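Local coordinates for putative ferritin-like diiron-carboxylate protein TM1526 (Thermotoga maritima, PDB 1VJX) that is of unknown function but, as a putative ferritin-like diiron-carboxylate protein of the rubrerythrin family, may bind metal and act as an oxidoreductase, at residues Pro88-Ser91 with Glu92-Arg96; Ile107-Ser110 with Val111-Ser115. All coordinates share one frame; numbering follows the deposited sequence.

Interaction 1 of 2, residues Pro88-Ser91 with Glu92-Arg96; sequences PDTS and EILRR
Thr90 and Leu94 meet across a tight turn through a backbone bond. Leu94 N donates to Thr90 O over 3.0 Å, almost straight at 168°, a helix-like bridge over four residues just where a short 3-10 segment, 93-95, begins. One residue further on, a side chain takes over the same task: the Arg95 NE-H reaches Ser91 O at 3.2 Å. The oxygen lies at the edge of the guanidinium, nearly in its plane, but NE stands well above the carbonyl plane, 51° out of it.

A second polar layer centres on Asp89, whose carboxylate reaches forward to Ser91. Its OD1 accepts from Ser91 N at 3.0 Å, forming an Asx turn, and from Ser91 OG at the same 3.0 Å. The backbone NH comes in nearly along the carboxylate C-O bond, whereas the hydroxyl donates to the syn lone pair of OD1. Water 1 donates to this OD1 as well and accepts from Glu92 N; water 2 accepts from Ile93 N at 3.0 Å. Amides at the entry to the 3-10 turn are thus served by a carboxylate and two waters.

The apolar part is modest. Thr90 and Leu94 run side by side, with Thr90 OG1 3.7 Å from Leu94 CD1. Ile93 holds CG1 between its backbone N and carbonyl carbon (chi1 60°), which brings that atom to 3.3 Å from Thr90 O, so aliphatic carbon flanks the bonded carbonyl.

The turn belongs to the long connection between helices 71-74 and 101-125. Thr90 rests on Phe32 and Leu94 on Glu35 and Leu36, all of helix 15-36, while Arg96 forms a salt bridge with Glu103 of helix 101-125.

Interaction 2 of 2, residues Ile107-Ser110 with Val111-Ser115; sequences IAIS and VEKDS
Ser110 O is gripped from two quarters: water 4 donates to it at 2.6 Å, and Asp114 N, one helical turn on, makes a weak bond of 3.3 Å. Water 4 also donates to Asp114 OD1, 3.1 Å away, while water 3 donates to Asp114 OD2 at 2.6 Å and hydrogen-bonds Ser110 OG. Swinging OG anti to the backbone N (chi1 168°) directs the hydroxyl to water 3, so two waters lace the serine to the aspartate, whose carboxylate makes no direct bond with it.

Further round the helix the same four-residue spacing recurs in backbone form. Val111 N meets Ile107 O almost head-on, at 170° about the hydrogen, and Glu112 N and Lys113 N bond to Ala108 O and Ile109 O. Val111 O is a second doubly held acceptor: Ser115 N and Ser115 OG, the latter at 2.9 Å, reach it from opposite faces of its plane, which ties up the buried hydroxyl.

Ile109 and Lys113 lie alongside one another, Ile109 CG2 being 4.0 Å from Lys113 CE; aliphatic carbon of the lysine thereby lines the isoleucine. Val111 straddles the preceding turn, its CG1 3.5 Å from Ile107 O and its CG2 near Ala108 O. With an alanine here both methyls would be gone, which would probably open a gap beneath Phe87 and Pro88 of the covering loop.

All this is the middle of helix 101-125. Its inner side meets two helices of the bundle: Ile107 and Ala108 touch Phe32 of helix 15-36, and Ile109 packs on Leu146, Leu149 and Leu150 of helix 129-156. Glu112 lies close to Glu142 of that last helix, recalling the clustered carboxylates of ferritin-like diiron proteins.

Overall arrangement
Followed from the N terminus, the chain lays down helices 15-36 and 43-68 and the short helix 71-74, then enters the long connection that carries interaction 1. Residues 88-96 close a tight turn there, against the flank of helix 15-36. The chain next turns into helix 101-125, where interaction 2 spans successive turns. The two contacts are in series, neither nested nor crossed, their centres about 15 Å apart. They nonetheless touch, Pro88 CG lying 3.4 Å from Val111 CG1, so the connection packs back on the helix it leads into. Interaction 2 links that helix inward to helices 15-36 and 129-156 of the four-helix bundle.

Interaction 1 of 2, residues Pro88-Ser91 with Glu92-Arg96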
ATOM      1  N   PRO A  88       7.407  -7.558  -0.460  1.00 51.14           N
ATOM      2  CA  PRO A  88       8.643  -8.263  -0.706  1.00 50.08           C
ATOM      3  C   PRO A  88       9.749  -7.872   0.228  1.00 49.82           C
ATOM      4  O   PRO A  88       9.776  -6.771   0.791  1.00 48.28           O
ATOM      5  CB  PRO A  88       9.020  -7.855  -2.142  1.00 50.38           C
ATOM      6  CG  PRO A  88       7.848  -7.311  -2.741  1.00 50.01           C
ATOM      7  CD  PRO A  88       6.929  -6.832  -1.654  1.00 50.48           C
ATOM      8  N   ASP A  89      10.658  -8.815   0.393  1.00 50.48           N
ATOM      9  CA  ASP A  89      11.933  -8.543   1.006  1.00 51.52           C
ATOM     10  C   ASP A  89      12.759  -7.780  -0.041  1.00 51.64           C
ATOM     11  O   ASP A  89      12.966  -8.251  -1.169  1.00 51.08           O
ATOM     12  CB  ASP A  89      12.631  -9.849   1.413  1.00 51.86           C
ATOM     13  CG  ASP A  89      13.890  -9.611   2.210  1.00 51.71           C
ATOM     14  OD1 ASP A  89      14.621  -8.649   1.944  1.00 52.91           O
ATOM     15  OD2 ASP A  89      14.227 -10.343   3.142  1.00 55.07           O
ATOM     16  N   THR A  90      13.181  -6.585   0.359  1.00 51.78           N
ATOM     17  CA  THR A  90      13.907  -5.670  -0.501  1.00 51.75           C
ATOM     18  C   THR A  90      15.295  -5.332   0.045  1.00 51.40           C
ATOM     19  O   THR A  90      15.999  -4.553  -0.573  1.00 50.52           O
ATOM     20  CB  THR A  90      13.122  -4.373  -0.616  1.00 52.10           C
ATOM     21  OG1 THR A  90      12.810  -3.891   0.698  1.00 51.58           O
ATOM     22  CG2 THR A  90      11.788  -4.598  -1.296  1.00 51.64           C
ATOM     23  N   SER A  91      15.681  -5.933   1.176  1.00 50.89           N
ATOM     24  CA  SER A  91      16.876  -5.524   1.927  1.00 50.85           C
ATOM     25  C   SER A  91      18.186  -5.633   1.137  1.00 51.00           C
ATOM     26  O   SER A  91      19.105  -4.842   1.356  1.00 49.89           O
ATOM     27  CB  SER A  91      16.973  -6.314   3.254  1.00 51.23           C
ATOM     28  OG  SER A  91      17.266  -7.685   3.034  1.00 50.88           O
ATOM     29  N   GLU A  92      18.229  -6.590   0.204  1.00 51.66           N
ATOM     30  CA  GLU A  92      19.411  -6.881  -0.592  1.00 52.21           C
ATOM     31  C   GLU A  92      19.580  -5.872  -1.694  1.00 51.96           C
ATOM     32  O   GLU A  92      20.606  -5.226  -1.791  1.00 52.19           O
ATOM     33  CB  GLU A  92      19.364  -8.293  -1.208  1.00 52.71           C
ATOM     34  CG  GLU A  92      19.463  -9.449  -0.207  1.00 54.31           C
ATOM     35  CD  GLU A  92      20.648  -9.355   0.758  1.00 57.77           C
ATOM     36  OE1 GLU A  92      21.826  -9.209   0.315  1.00 58.87           O
ATOM     37  OE2 GLU A  92      20.402  -9.469   1.990  1.00 61.28           O
ATOM     38  N   ILE A  93      18.590  -5.729  -2.543  1.00 51.98           N
ATOM     39  CA  ILE A  93      18.701  -4.706  -3.580  1.00 51.87           C
ATOM     40  C   ILE A  93      18.884  -3.299  -3.005  1.00 50.45           C
ATOM     41  O   ILE A  93      19.737  -2.569  -3.469  1.00 49.96           O
ATOM     42  CB  ILE A  93      17.537  -4.767  -4.586  1.00 52.61           C
ATOM     43  CG1 ILE A  93      16.198  -4.569  -3.886  1.00 53.72           C
ATOM     44  CG2 ILE A  93      17.589  -6.081  -5.387  1.00 54.12           C
ATOM     45  CD1 ILE A  93      15.766  -3.132  -3.905  1.00 55.80           C
ATOM     46  N   LEU A  94      18.146  -2.937  -1.967  1.00 49.47           N
ATOM     47  CA  LEU A  94      18.313  -1.622  -1.351  1.00 49.22           C
ATOM     48  C   LEU A  94      19.687  -1.418  -0.722  1.00 48.08           C
ATOM     49  O   LEU A  94      20.016  -0.314  -0.297  1.00 48.51           O
ATOM     50  CB  LEU A  94      17.235  -1.362  -0.295  1.00 49.73           C
ATOM     51  CG  LEU A  94      15.776  -1.284  -0.769  1.00 51.71           C
ATOM     52  CD1 LEU A  94      14.919  -0.923   0.409  1.00 54.04           C
ATOM     53  CD2 LEU A  94      15.539  -0.293  -1.869  1.00 53.46           C
ATOM     54  N   ARG A  95      20.487  -2.473  -0.667  1.00 46.77           N
ATOM     55  CA  ARG A  95      21.868  -2.382  -0.225  1.00 45.98           C
ATOM     56  C   ARG A  95      22.756  -1.851  -1.381  1.00 45.03           C
ATOM     57  O   ARG A  95      23.822  -1.269  -1.142  1.00 44.27           O
ATOM     58  CB  ARG A  95      22.342  -3.775   0.221  1.00 45.84           C
ATOM     59  CG  ARG A  95      23.005  -3.825   1.562  1.00 47.68           C
ATOM     60  CD  ARG A  95      23.082  -5.234   2.154  1.00 48.43           C
ATOM     61  NE  ARG A  95      21.846  -5.584   2.856  1.00 51.52           N
ATOM     62  CZ  ARG A  95      21.763  -6.015   4.130  1.00 52.89           C
ATOM     63  NH1 ARG A  95      22.865  -6.198   4.888  1.00 52.89           N
ATOM     64  NH2 ARG A  95      20.554  -6.271   4.644  1.00 51.80           N
ATOM     65  N   ARG A  96      22.311  -2.071  -2.621  1.00 44.03           N
ATOM     66  CA  ARG A  96      23.089  -1.755  -3.819  1.00 43.88           C
ATOM     67  C   ARG A  96      23.258  -0.260  -4.001  1.00 42.26           C
ATOM     68  O   ARG A  96      22.440   0.511  -3.545  1.00 41.65           O
ATOM     69  CB  ARG A  96      22.469  -2.387  -5.070  1.00 43.52           C
ATOM     70  CG  ARG A  96      22.873  -3.848  -5.259  1.00 44.71           C
ATOM     71  CD  ARG A  96      21.897  -4.707  -6.073  1.00 45.58           C
ATOM     72  NE  ARG A  96      21.311  -4.026  -7.237  1.00 47.30           N
ATOM     73  CZ  ARG A  96      21.856  -3.935  -8.446  1.00 48.24           C
ATOM     74  NH1 ARG A  96      23.054  -4.466  -8.714  1.00 51.61           N
ATOM     75  NH2 ARG A  96      21.201  -3.287  -9.399  1.00 47.74           N
TER
HETATM   76  O   HOH W   1      16.288  -9.255   0.125  1.00 55.60           O
HETATM   77  O   HOH W   2      16.077  -7.372  -2.286  1.00 58.62           O

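Interaction 2 of 2, residues Ile107-Ser110 with Val111-Ser115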
ATOM      1  N   ILE A 107       9.312  -2.801  -9.553  1.00 48.29           N
ATOM      2  CA  ILE A 107       8.947  -3.433  -8.281  1.00 48.60           C
ATOM      3  C   ILE A 107       7.805  -2.656  -7.580  1.00 47.62           C
ATOM      4  O   ILE A 107       6.828  -3.244  -7.151  1.00 46.70           O
ATOM      5  CB  ILE A 107      10.201  -3.572  -7.382  1.00 48.57           C
ATOM      6  CG1 ILE A 107      11.215  -4.529  -8.041  1.00 49.20           C
ATOM      7  CG2 ILE A 107       9.805  -4.076  -5.996  1.00 49.87           C
ATOM      8  CD1 ILE A 107      12.647  -4.421  -7.493  1.00 49.67           C
ATOM      9  N   ALA A 108       7.943  -1.338  -7.521  1.00 47.41           N
ATOM     10  CA  ALA A 108       6.964  -0.465  -6.894  1.00 47.30           C
ATOM     11  C   ALA A 108       5.626  -0.640  -7.523  1.00 47.47           C
ATOM     12  O   ALA A 108       4.633  -0.659  -6.851  1.00 47.16           O
ATOM     13  CB  ALA A 108       7.378   0.980  -7.041  1.00 47.37           C
ATOM     14  N   ILE A 109       5.612  -0.706  -8.852  1.00 49.11           N
ATOM     15  CA  ILE A 109       4.364  -0.740  -9.611  1.00 48.74           C
ATOM     16  C   ILE A 109       3.674  -2.062  -9.343  1.00 49.06           C
ATOM     17  O   ILE A 109       2.464  -2.115  -9.143  1.00 48.78           O
ATOM     18  CB  ILE A 109       4.647  -0.508 -11.083  1.00 48.51           C
ATOM     19  CG1 ILE A 109       4.944   0.983 -11.299  1.00 49.14           C
ATOM     20  CG2 ILE A 109       3.473  -0.953 -11.940  1.00 47.60           C
ATOM     21  CD1 ILE A 109       5.637   1.316 -12.595  1.00 49.12           C
ATOM     22  N   SER A 110       4.467  -3.115  -9.288  1.00 49.25           N
ATOM     23  CA  SER A 110       3.929  -4.451  -9.142  1.00 49.86           C
ATOM     24  C   SER A 110       3.347  -4.689  -7.759  1.00 49.42           C
ATOM     25  O   SER A 110       2.281  -5.267  -7.673  1.00 49.42           O
ATOM     26  CB  SER A 110       4.996  -5.506  -9.482  1.00 50.49           C
ATOM     27  OG  SER A 110       4.546  -6.783  -9.080  1.00 53.33           O
ATOM     28  N   VAL A 111       4.026  -4.244  -6.693  1.00 49.17           N
ATOM     29  CA  VAL A 111       3.473  -4.394  -5.354  1.00 49.25           C
ATOM     30  C   VAL A 111       2.340  -3.407  -5.087  1.00 49.33           C
ATOM     31  O   VAL A 111       1.425  -3.715  -4.328  1.00 48.14           O
ATOM     32  CB  VAL A 111       4.520  -4.320  -4.182  1.00 49.69           C
ATOM     33  CG1 VAL A 111       5.735  -5.218  -4.445  1.00 49.73           C
ATOM     34  CG2 VAL A 111       4.950  -2.924  -3.939  1.00 52.19           C
ATOM     35  N   GLU A 112       2.404  -2.218  -5.674  1.00 49.26           N
ATOM     36  CA  GLU A 112       1.316  -1.272  -5.522  1.00 49.71           C
ATOM     37  C   GLU A 112      -0.007  -1.867  -6.096  1.00 49.27           C
ATOM     38  O   GLU A 112      -1.038  -1.847  -5.455  1.00 49.67           O
ATOM     39  CB  GLU A 112       1.667   0.053  -6.212  1.00 50.46           C
ATOM     40  CG  GLU A 112       0.593   1.122  -6.106  1.00 52.03           C
ATOM     41  CD  GLU A 112       0.247   1.448  -4.657  1.00 54.51           C
ATOM     42  OE1 GLU A 112       1.095   1.232  -3.760  1.00 53.28           O
ATOM     43  OE2 GLU A 112      -0.885   1.939  -4.414  1.00 56.73           O
ATOM     44  N   LYS A 113       0.055  -2.427  -7.286  1.00 48.13           N
ATOM     45  CA  LYS A 113      -1.076  -3.107  -7.840  1.00 47.60           C
ATOM     46  C   LYS A 113      -1.599  -4.232  -6.951  1.00 47.60           C
ATOM     47  O   LYS A 113      -2.812  -4.419  -6.862  1.00 47.06           O
ATOM     48  CB  LYS A 113      -0.731  -3.596  -9.256  1.00 47.80           C
ATOM     49  CG  LYS A 113      -0.667  -2.420 -10.241  1.00 47.54           C
ATOM     50  CD  LYS A 113      -0.838  -2.812 -11.713  1.00 47.85           C
ATOM     51  CE  LYS A 113       0.363  -3.500 -12.285  1.00 48.83           C
ATOM     52  NZ  LYS A 113       0.504  -3.224 -13.744  1.00 48.53           N
ATOM     53  N   ASP A 114      -0.695  -4.944  -6.260  1.00 47.27           N
ATOM     54  CA  ASP A 114      -1.080  -6.055  -5.398  1.00 46.35           C
ATOM     55  C   ASP A 114      -1.825  -5.516  -4.177  1.00 46.37           C
ATOM     56  O   ASP A 114      -2.892  -6.024  -3.779  1.00 44.92           O
ATOM     57  CB  ASP A 114       0.150  -6.806  -4.959  1.00 47.30           C
ATOM     58  CG  ASP A 114       0.736  -7.720  -6.038  1.00 46.98           C
ATOM     59  OD1 ASP A 114       0.090  -8.044  -7.036  1.00 44.93           O
ATOM     60  OD2 ASP A 114       1.846  -8.251  -5.883  1.00 50.86           O
ATOM     61  N   SER A 115      -1.285  -4.434  -3.620  1.00 46.58           N
ATOM     62  CA  SER A 115      -1.896  -3.737  -2.494  1.00 46.65           C
ATOM     63  C   SER A 115      -3.241  -3.074  -2.839  1.00 47.25           C
ATOM     64  O   SER A 115      -4.155  -3.024  -2.009  1.00 47.70           O
ATOM     65  CB  SER A 115      -0.919  -2.701  -2.001  1.00 46.28           C
ATOM     66  OG  SER A 115       0.312  -3.339  -1.683  1.00 49.55           O
TER
HETATM   67  O   HOH W   3       3.573  -9.349  -7.504  1.00 45.00           O
HETATM   68  O   HOH W   4       1.308  -6.713  -9.599  1.00 49.20           O